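PDB 3HL6: pathogenicity island protein from Staphylococcus aureus subsp. aureus, which is of unknown function but is encoded by a staphylococcal pathogenicity island and belongs to a family of putative mobile pathogenicity island proteins. Local coordinates for residues 114-117 with 118-122; 104-107 with 108-112; 38-41 with 42-46; 67-70 with 71-74. All blocks are in the same frame, centred on the assembly; numbering follows the deposited sequence.

Contact 1: 114-117 with 118-122; sequences FMYG and LQTYA
Leu118 lays its CD1 methyl over one face of the Phe114 ring, one turn back along the helix. This is a CH-pi contact. Leu118 CD1 sits 3.6 Å from the centroid of the Phe114 ring and 16° off the ring normal, displaced toward the rim. Phe114 CG is trans to the backbone N (chi1 -173°), and this lays the ring under Leu118. Met115 adds a looser apolar contact: its chain bends at chi2 and chi3, and SD comes within 4.2 Å of Leu118 CD1. Phe114 and Leu118 also pack on helices 152-163 and 171-184, while Met115 and Leu118 reach Tyr194 of helix 191-208.

The polar contacts centre on Tyr116 O. It accepts Thr120 N at 3.1 Å and the hydroxyl Thr120 OG1 at 3.2 Å. The two donors approach from opposite faces of the carbonyl plane. Thr120 OG1 also stands over one face of the Tyr116 ring, 3.6 Å from Tyr116 CE1. The backbone bonds Leu118 N to Phe114 O and Gln119 N to Met115 O are regular i to i+4 helix bonds.

A threonine hydroxyl returned to the carbonyl four residues back is a familiar feature of alpha helices, here 112-121, packed among three others.

Contact 2: 104-107 with 108-112; sequences MASQ and LFEDE
Glu110 reaches back one turn to Ser106 at the end of helix 100-109. Its CB lies 3.5 Å from Ser106 O. From CB the chain starts beside its own backbone N (chi1 -66°) and then runs extended, which carries the carboxylate back along the helix. At the tip, Glu110 OE1 accepts a hydrogen bond of 3.1 Å from Ser106 OG. The hydroxyl meets OE1 on its anti side, 22° out of the carboxylate plane. The backbone doubles this link, since Glu110 N donates to Ser106 O at 2.8 Å.

Glu110 is the first residue to leave helical geometry. Just before it, Phe109 N bonds to Ala105 O at 2.7 Å, and Leu108 N bonds to Met104 O. Phe109 CD2 also rests 4.2 Å from Ala105 CB. On the inner side, Met104 and Leu108 pack against Leu159 of helix 152-163. Asp111 then caps the next helix, its OD1 accepting from Phe114 N.

The Glu110 carboxylate lies near the C-terminal end of the helix, whose dipole would probably not favour a negative charge. The neutral hydroxyl donor may partly offset this, where the chain turns toward helix 112-121.

Contact 3: 38-41 with 42-46; sequences YNDP and FDMVY
Asp40 and Tyr46 approach from opposite directions, with carboxylate and ring planes only 10° apart. Tyr46 OH donates to Asp40 OD2 at 2.6 Å. The planes are nearly parallel but not level: the hydroxyl stands 39° out of the carboxylate plane, while OD2 lies at the ring edge. Met44 N reaches Asp40 OD2 at 3.1 Å from the other face, so two donors hold this oxygen between them. With chi1 near 180° (-174°), the Asp40 carboxylate is turned over the residues that follow.

Its other oxygen faces the turn. Phe42 N donates to Asp40 OD1 at 3.0 Å, again from above the carboxylate plane. This bond makes an Asx turn, laid over the type I beta turn from Asp40 to Asp43 that is closed by Asp43 N to Asp40 O, 2.9 Å. The side-chain-to-backbone bonds brace the turn between strands 33-37 and 44-49, a beta hairpin connection within the mixed sheet.

A water donates to both Asp40 OD1 and Tyr46 OH, at 2.8 Å from Asp40 OD1. Arg13 forms a weak, long ion pair with the same carboxylate. The Phe42 side chain packs on Ala163 and Pro169, and the Tyr46 ring meets that of Phe35.

Contact 4: 67-70 with 71-74; sequences SFEL and ASPK
Glu69 OE1 and Ser72 OG meet at 3.3 Å, in a polar contact that is at best a weak hydrogen bond. The serine proton has another acceptor within reach, so it is not settled that this proton goes to Glu69 OE1. The Glu69 chain is nearly straight. Its chi1 of 171° sets CG on the far side of the CA-CB bond from N, and the rest runs forward alongside Ala71. On the way Glu69 CG passes 3.7 Å from Ala71 N. Glu69 OE1 also lies 3.6 Å from Ser72 CB. Ser72 OG stands between its own backbone N and carbonyl carbon (chi1 51°), and from there it faces the carboxylate.

The apolar side is slight. Leu70 CB and Ala71 CB are 4.4 Å apart. Leu70 and Ala71 both pair with Leu53 on strand 52-57, a classic beta bulge at the end of strand 68-71, an outermost strand of the mixed sheet within this chain. Helix 152-163 also takes part: Glu157 accepts from Glu69 N, and Gln161 donates to Leu70 O. Past the bulge, Pro73 O makes a weak hydrogen bond to Thr22 of the second subunit.

The link between Glu69 and Ser72 is therefore loose. Backbone pairing with Leu53 and the bonds to helix 152-163 probably fix the strand end more firmly than this weak side-chain pair.

Overall arrangement
Along the chain the order is contact 3, contact 4, contact 2, contact 1. Contacts 3 and 4 belong to the mixed sheet, with centres about 17 Å apart, and touch through Tyr46 CD2 and Leu70 CD1 at 4.2 Å. Contacts 1 and 2 lie on successive helices, with centres about 13 Å apart. Phe114 CD2 packs 3.6 Å from Gln107 O, and the Asp111 cap ties the end of contact 2 to the start of contact 1. Met104 SD meets Phe42 CZ at 4.1 Å, joining the helical part to the hairpin turn of contact 3. Contacts 1 and 4 do not touch; their nearest atoms are about 7 Å apart. Helix 152-163 packs against all four.

Contact 1: 114-117 with 118-122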
loop_
_atom_site.group_PDB
_atom_site.type_symbol
_atom_site.label_atom_id
_atom_site.label_comp_id
_atom_site.label_asym_id
_atom_site.label_seq_id
_atom_site.Cartn_x
_atom_site.Cartn_y
_atom_site.Cartn_z
ATOM N N PHE B 114 -22.392 3.193 16.170
ATOM C CA PHE B 114 -21.457 4.239 16.546
ATOM C C PHE B 114 -22.094 5.327 17.394
ATOM O O PHE B 114 -21.536 5.707 18.416
ATOM C CB PHE B 114 -20.829 4.851 15.308
ATOM C CG PHE B 114 -19.749 5.814 15.612
ATOM C CD1 PHE B 114 -18.912 5.601 16.695
ATOM C CD2 PHE B 114 -19.569 6.941 14.833
ATOM C CE1 PHE B 114 -17.903 6.490 16.987
ATOM C CE2 PHE B 114 -18.568 7.832 15.122
ATOM C CZ PHE B 114 -17.727 7.610 16.205
ATOM N N MET B 115 -23.250 5.831 16.968
ATOM C CA MET B 115 -23.958 6.852 17.742
ATOM C C MET B 115 -24.239 6.347 19.149
ATOM O O MET B 115 -23.991 7.049 20.154
ATOM C CB MET B 115 -25.267 7.251 17.066
ATOM C CG MET B 115 -25.107 8.238 15.924
ATOM S SD MET B 115 -23.809 9.488 16.184
ATOM C CE MET B 115 -24.391 10.247 17.684
ATOM N N TYR B 116 -24.740 5.112 19.208
ATOM C CA TYR B 116 -25.172 4.533 20.469
ATOM C C TYR B 116 -24.001 4.500 21.423
ATOM O O TYR B 116 -24.160 4.790 22.594
ATOM C CB TYR B 116 -25.740 3.123 20.278
ATOM C CG TYR B 116 -25.977 2.397 21.603
ATOM C CD1 TYR B 116 -24.977 1.608 22.186
ATOM C CD2 TYR B 116 -27.195 2.523 22.284
ATOM C CE1 TYR B 116 -25.191 0.962 23.403
ATOM C CE2 TYR B 116 -27.414 1.879 23.496
ATOM C CZ TYR B 116 -26.413 1.099 24.046
ATOM O OH TYR B 116 -26.639 0.456 25.247
ATOM N N GLY B 117 -22.827 4.148 20.900
ATOM C CA GLY B 117 -21.612 4.044 21.698
ATOM C C GLY B 117 -21.101 5.392 22.156
ATOM O O GLY B 117 -20.518 5.507 23.226
ATOM N N LEU B 118 -21.320 6.416 21.339
ATOM C CA LEU B 118 -20.997 7.779 21.731
ATOM C C LEU B 118 -21.891 8.273 22.870
ATOM O O LEU B 118 -21.390 8.818 23.860
ATOM C CB LEU B 118 -21.060 8.725 20.526
ATOM C CG LEU B 118 -19.847 8.636 19.584
ATOM C CD1 LEU B 118 -20.153 9.132 18.200
ATOM C CD2 LEU B 118 -18.662 9.358 20.171
ATOM N N GLN B 119 -23.200 8.078 22.726
ATOM C CA GLN B 119 -24.141 8.239 23.826
ATOM C C GLN B 119 -23.544 7.701 25.103
ATOM O O GLN B 119 -23.265 8.433 26.060
ATOM C CB GLN B 119 -25.376 7.410 23.555
ATOM C CG GLN B 119 -26.520 8.115 22.901
ATOM C CD GLN B 119 -27.829 7.594 23.438
ATOM O OE1 GLN B 119 -28.828 7.483 22.723
ATOM N NE2 GLN B 119 -27.824 7.248 24.715
ATOM N N THR B 120 -23.367 6.388 25.082
ATOM C CA THR B 120 -22.909 5.583 26.202
ATOM C C THR B 120 -21.525 5.975 26.722
ATOM O O THR B 120 -21.145 5.630 27.832
ATOM C CB THR B 120 -22.879 4.115 25.751
ATOM O OG1 THR B 120 -24.224 3.670 25.579
ATOM C CG2 THR B 120 -22.187 3.246 26.774
ATOM N N TYR B 121 -20.762 6.686 25.915
ATOM C CA TYR B 121 -19.447 7.107 26.349
ATOM C C TYR B 121 -19.563 8.018 27.555
ATOM O O TYR B 121 -18.829 7.867 28.535
ATOM C CB TYR B 121 -18.727 7.847 25.236
ATOM C CG TYR B 121 -17.232 7.836 25.398
ATOM C CD1 TYR B 121 -16.530 9.010 25.705
ATOM C CD2 TYR B 121 -16.519 6.655 25.241
ATOM C CE1 TYR B 121 -15.158 8.991 25.850
ATOM C CE2 TYR B 121 -15.145 6.624 25.380
ATOM C CZ TYR B 121 -14.471 7.791 25.685
ATOM O OH TYR B 121 -13.106 7.748 25.820
ATOM N N ALA B 122 -20.495 8.960 27.496
ATOM C CA ALA B 122 -20.747 9.781 28.662
ATOM C C ALA B 122 -22.230 10.073 28.889
ATOM O O ALA B 122 -22.828 9.543 29.830
ATOM C CB ALA B 122 -19.947 11.061 28.567
#

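Contact 2: 104-107 with 108-112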
loop_
_atom_site.group_PDB
_atom_site.type_symbol
_atom_site.label_atom_id
_atom_site.label_comp_id
_atom_site.label_asym_id
_atom_site.label_seq_id
_atom_site.Cartn_x
_atom_site.Cartn_y
_atom_site.Cartn_z
ATOM N N MET B 104 -16.282 6.968 4.343
ATOM C CA MET B 104 -15.993 7.594 5.628
ATOM C C MET B 104 -17.238 8.306 6.151
ATOM O O MET B 104 -17.566 8.209 7.325
ATOM C CB MET B 104 -14.781 8.522 5.516
ATOM C CG MET B 104 -14.432 9.248 6.775
ATOM S SD MET B 104 -13.057 10.422 6.689
ATOM C CE MET B 104 -13.018 10.861 8.408
ATOM N N ALA B 105 -17.951 8.995 5.259
ATOM C CA ALA B 105 -19.202 9.677 5.600
ATOM C C ALA B 105 -20.235 8.712 6.171
ATOM O O ALA B 105 -20.947 9.019 7.141
ATOM C CB ALA B 105 -19.765 10.381 4.369
ATOM N N SER B 106 -20.313 7.541 5.554
ATOM C CA SER B 106 -21.121 6.437 6.073
ATOM C C SER B 106 -20.769 6.101 7.491
ATOM O O SER B 106 -21.615 6.176 8.365
ATOM C CB SER B 106 -20.910 5.206 5.220
ATOM O OG SER B 106 -22.087 4.448 5.227
ATOM N N GLN B 107 -19.505 5.755 7.730
ATOM C CA GLN B 107 -19.080 5.369 9.071
ATOM C C GLN B 107 -19.294 6.454 10.102
ATOM O O GLN B 107 -19.494 6.168 11.274
ATOM C CB GLN B 107 -17.612 4.971 9.084
ATOM C CG GLN B 107 -17.332 3.742 8.292
ATOM C CD GLN B 107 -18.122 2.557 8.779
ATOM O OE1 GLN B 107 -18.302 2.356 9.985
ATOM N NE2 GLN B 107 -18.605 1.753 7.843
ATOM N N LEU B 108 -19.215 7.701 9.666
ATOM C CA LEU B 108 -19.306 8.839 10.553
ATOM C C LEU B 108 -20.771 9.230 10.797
ATOM O O LEU B 108 -21.159 9.547 11.929
ATOM C CB LEU B 108 -18.523 9.985 9.927
ATOM C CG LEU B 108 -18.174 11.299 10.610
ATOM C CD1 LEU B 108 -17.838 11.130 12.071
ATOM C CD2 LEU B 108 -16.993 11.888 9.871
ATOM N N PHE B 109 -21.594 9.177 9.758
ATOM C CA PHE B 109 -22.925 9.758 9.834
ATOM C C PHE B 109 -24.080 8.770 9.737
ATOM O O PHE B 109 -25.201 9.099 10.101
ATOM C CB PHE B 109 -23.107 10.751 8.690
ATOM C CG PHE B 109 -22.194 11.919 8.751
ATOM C CD1 PHE B 109 -21.982 12.582 9.943
ATOM C CD2 PHE B 109 -21.539 12.349 7.608
ATOM C CE1 PHE B 109 -21.148 13.688 9.991
ATOM C CE2 PHE B 109 -20.698 13.446 7.644
ATOM C CZ PHE B 109 -20.496 14.117 8.835
ATOM N N GLU B 110 -23.829 7.580 9.214
ATOM C CA GLU B 110 -24.874 6.580 9.104
ATOM C C GLU B 110 -24.625 5.324 9.937
ATOM O O GLU B 110 -25.046 4.241 9.557
ATOM C CB GLU B 110 -25.033 6.168 7.647
ATOM C CG GLU B 110 -25.542 7.264 6.758
ATOM C CD GLU B 110 -25.608 6.832 5.323
ATOM O OE1 GLU B 110 -24.891 5.844 4.974
ATOM O OE2 GLU B 110 -26.365 7.480 4.542
ATOM N N ASP B 111 -23.925 5.443 11.054
ATOM C CA ASP B 111 -23.742 4.296 11.927
ATOM C C ASP B 111 -24.458 4.570 13.224
ATOM O O ASP B 111 -23.981 5.335 14.064
ATOM C CB ASP B 111 -22.261 4.038 12.190
ATOM C CG ASP B 111 -21.987 2.620 12.682
ATOM O OD1 ASP B 111 -22.685 2.128 13.588
ATOM O OD2 ASP B 111 -21.049 1.994 12.168
ATOM N N GLU B 112 -25.611 3.944 13.392
ATOM C CA GLU B 112 -26.334 4.063 14.641
ATOM C C GLU B 112 -25.642 3.303 15.785
ATOM O O GLU B 112 -25.766 3.682 16.932
ATOM C CB GLU B 112 -27.749 3.569 14.459
ATOM C CG GLU B 112 -27.787 2.081 14.377
ATOM C CD GLU B 112 -29.045 1.587 13.746
ATOM O OE1 GLU B 112 -29.974 1.284 14.529
ATOM O OE2 GLU B 112 -29.097 1.516 12.485
#

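Contact 3: 38-41 with 42-46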
loop_
_atom_site.group_PDB
_atom_site.type_symbol
_atom_site.label_atom_id
_atom_site.label_comp_id
_atom_site.label_asym_id
_atom_site.label_seq_id
_atom_site.Cartn_x
_atom_site.Cartn_y
_atom_site.Cartn_z
ATOM N N TYR B 38 3.244 17.336 5.637
ATOM C CA TYR B 38 3.041 18.652 5.102
ATOM C C TYR B 38 1.730 18.807 4.324
ATOM O O TYR B 38 1.458 18.069 3.389
ATOM C CB TYR B 38 4.251 19.124 4.304
ATOM C CG TYR B 38 4.202 20.614 4.180
ATOM C CD1 TYR B 38 4.452 21.432 5.287
ATOM C CD2 TYR B 38 3.831 21.212 2.978
ATOM C CE1 TYR B 38 4.368 22.821 5.185
ATOM C CE2 TYR B 38 3.749 22.589 2.860
ATOM C CZ TYR B 38 4.012 23.384 3.966
ATOM O OH TYR B 38 3.919 24.745 3.829
ATOM N N ASN B 39 0.917 19.779 4.744
ATOM C CA ASN B 39 -0.368 20.095 4.114
ATOM C C ASN B 39 -1.337 18.899 4.149
ATOM O O ASN B 39 -1.993 18.557 3.165
ATOM C CB ASN B 39 -0.157 20.644 2.694
ATOM C CG ASN B 39 -0.454 22.161 2.577
ATOM O OD1 ASN B 39 -0.831 22.827 3.543
ATOM N ND2 ASN B 39 -0.284 22.696 1.376
ATOM N N ASP B 40 -1.386 18.259 5.309
ATOM C CA ASP B 40 -2.332 17.214 5.633
ATOM C C ASP B 40 -3.674 17.871 5.809
ATOM O O ASP B 40 -3.857 18.615 6.766
ATOM C CB ASP B 40 -1.913 16.620 6.975
ATOM C CG ASP B 40 -2.734 15.407 7.382
ATOM O OD1 ASP B 40 -3.770 15.115 6.738
ATOM O OD2 ASP B 40 -2.316 14.753 8.366
ATOM N N PRO B 41 -4.644 17.571 4.937
ATOM C CA PRO B 41 -5.860 18.335 5.103
ATOM C C PRO B 41 -6.573 18.004 6.412
ATOM O O PRO B 41 -7.546 18.658 6.742
ATOM C CB PRO B 41 -6.713 17.917 3.904
ATOM C CG PRO B 41 -6.225 16.591 3.499
ATOM C CD PRO B 41 -4.751 16.558 3.868
ATOM N N PHE B 42 -6.103 17.002 7.155
ATOM C CA PHE B 42 -6.813 16.532 8.333
ATOM C C PHE B 42 -5.971 16.863 9.521
ATOM O O PHE B 42 -6.401 16.688 10.659
ATOM C CB PHE B 42 -6.992 15.004 8.300
ATOM C CG PHE B 42 -8.238 14.541 7.598
ATOM C CD1 PHE B 42 -9.457 14.563 8.241
ATOM C CD2 PHE B 42 -8.177 14.071 6.308
ATOM C CE1 PHE B 42 -10.605 14.127 7.604
ATOM C CE2 PHE B 42 -9.328 13.624 5.649
ATOM C CZ PHE B 42 -10.541 13.657 6.303
ATOM N N ASP B 43 -4.744 17.304 9.245
ATOM C CA ASP B 43 -3.930 17.973 10.228
ATOM C C ASP B 43 -3.603 17.072 11.412
ATOM O O ASP B 43 -3.790 17.442 12.572
ATOM C CB ASP B 43 -4.687 19.172 10.723
ATOM C CG ASP B 43 -3.784 20.277 11.172
ATOM O OD1 ASP B 43 -2.578 20.021 11.420
ATOM O OD2 ASP B 43 -4.311 21.409 11.272
ATOM N N MET B 44 -3.111 15.879 11.127
ATOM C CA MET B 44 -2.972 14.894 12.178
ATOM C C MET B 44 -1.598 15.021 12.785
ATOM O O MET B 44 -0.641 15.391 12.098
ATOM C CB MET B 44 -3.183 13.479 11.630
ATOM C CG MET B 44 -4.621 13.173 11.251
ATOM S SD MET B 44 -4.701 11.673 10.250
ATOM C CE MET B 44 -6.449 11.524 9.892
ATOM N N VAL B 45 -1.500 14.708 14.071
ATOM C CA VAL B 45 -0.214 14.448 14.702
ATOM C C VAL B 45 0.024 12.933 14.773
ATOM O O VAL B 45 -0.800 12.185 15.313
ATOM C CB VAL B 45 -0.194 15.081 16.120
ATOM C CG1 VAL B 45 1.077 14.702 16.896
ATOM C CG2 VAL B 45 -0.349 16.592 16.015
ATOM N N TYR B 46 1.142 12.474 14.220
ATOM C CA TYR B 46 1.408 11.026 14.172
ATOM C C TYR B 46 2.500 10.634 15.139
ATOM O O TYR B 46 3.533 11.283 15.213
ATOM C CB TYR B 46 1.828 10.572 12.768
ATOM C CG TYR B 46 0.891 11.012 11.673
ATOM C CD1 TYR B 46 1.058 12.252 11.050
ATOM C CD2 TYR B 46 -0.168 10.195 11.255
ATOM C CE1 TYR B 46 0.208 12.660 10.043
ATOM C CE2 TYR B 46 -1.028 10.600 10.237
ATOM C CZ TYR B 46 -0.835 11.840 9.644
ATOM O OH TYR B 46 -1.671 12.270 8.633
HETATM O O HOH W 1 -4.377 12.447 7.114
#

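Contact 4: 67-70 with 71-74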
loop_
_atom_site.group_PDB
_atom_site.type_symbol
_atom_site.label_atom_id
_atom_site.label_comp_id
_atom_site.label_asym_id
_atom_site.label_seq_id
_atom_site.Cartn_x
_atom_site.Cartn_y
_atom_site.Cartn_z
ATOM N N SER B 67 -4.942 9.132 21.717
ATOM C CA SER B 67 -4.751 8.994 20.274
ATOM C C SER B 67 -5.382 7.705 19.716
ATOM O O SER B 67 -5.979 6.942 20.460
ATOM C CB SER B 67 -3.268 9.037 19.939
ATOM O OG SER B 67 -3.000 10.175 19.161
ATOM N N PHE B 68 -5.241 7.472 18.412
ATOM C CA PHE B 68 -5.905 6.348 17.760
ATOM C C PHE B 68 -4.942 5.562 16.903
ATOM O O PHE B 68 -4.217 6.129 16.101
ATOM C CB PHE B 68 -7.105 6.838 16.948
ATOM C CG PHE B 68 -7.987 7.754 17.725
ATOM C CD1 PHE B 68 -9.020 7.235 18.495
ATOM C CD2 PHE B 68 -7.716 9.137 17.765
ATOM C CE1 PHE B 68 -9.799 8.077 19.258
ATOM C CE2 PHE B 68 -8.491 9.993 18.506
ATOM C CZ PHE B 68 -9.533 9.482 19.260
ATOM N N GLU B 69 -4.939 4.251 17.099
ATOM C CA GLU B 69 -4.048 3.362 16.404
ATOM C C GLU B 69 -4.324 3.308 14.903
ATOM O O GLU B 69 -5.426 2.964 14.484
ATOM C CB GLU B 69 -4.196 1.952 16.987
ATOM C CG GLU B 69 -3.457 0.886 16.191
ATOM C CD GLU B 69 -3.236 -0.375 16.976
ATOM O OE1 GLU B 69 -3.124 -1.464 16.337
ATOM O OE2 GLU B 69 -3.166 -0.277 18.221
ATOM N N LEU B 70 -3.307 3.594 14.103
ATOM C CA LEU B 70 -3.397 3.450 12.653
ATOM C C LEU B 70 -2.910 2.102 12.178
ATOM O O LEU B 70 -3.377 1.605 11.154
ATOM C CB LEU B 70 -2.550 4.489 11.945
ATOM C CG LEU B 70 -3.110 5.895 11.805
ATOM C CD1 LEU B 70 -2.288 6.610 10.721
ATOM C CD2 LEU B 70 -4.595 5.902 11.460
ATOM N N ALA B 71 -1.947 1.537 12.904
ATOM C CA ALA B 71 -1.209 0.373 12.433
ATOM C C ALA B 71 -0.490 -0.368 13.561
ATOM O O ALA B 71 0.049 0.248 14.487
ATOM C CB ALA B 71 -0.241 0.769 11.346
ATOM N N SER B 72 -0.489 -1.700 13.481
ATOM C CA SER B 72 0.495 -2.480 14.231
ATOM C C SER B 72 1.220 -3.410 13.279
ATOM O O SER B 72 0.827 -3.511 12.130
ATOM C CB SER B 72 -0.132 -3.189 15.425
ATOM O OG SER B 72 -1.274 -3.918 15.057
ATOM N N PRO B 73 2.362 -3.975 13.695
ATOM C CA PRO B 73 3.174 -4.852 12.857
ATOM C C PRO B 73 2.377 -5.888 12.055
ATOM O O PRO B 73 2.691 -6.124 10.882
ATOM C CB PRO B 73 4.097 -5.566 13.837
ATOM C CG PRO B 73 4.249 -4.672 14.968
ATOM C CD PRO B 73 3.195 -3.542 14.986
ATOM N N LYS B 74 1.372 -6.504 12.661
ATOM C CA LYS B 74 0.659 -7.587 11.978
ATOM C C LYS B 74 -0.637 -7.042 11.392
ATOM O O LYS B 74 -1.462 -7.793 10.850
ATOM C CB LYS B 74 0.367 -8.746 12.950
ATOM C CG LYS B 74 1.615 -9.472 13.460
ATOM C CD LYS B 74 1.283 -10.925 13.813
ATOM C CE LYS B 74 0.271 -11.529 12.785
ATOM N NZ LYS B 74 -0.862 -12.314 13.456
#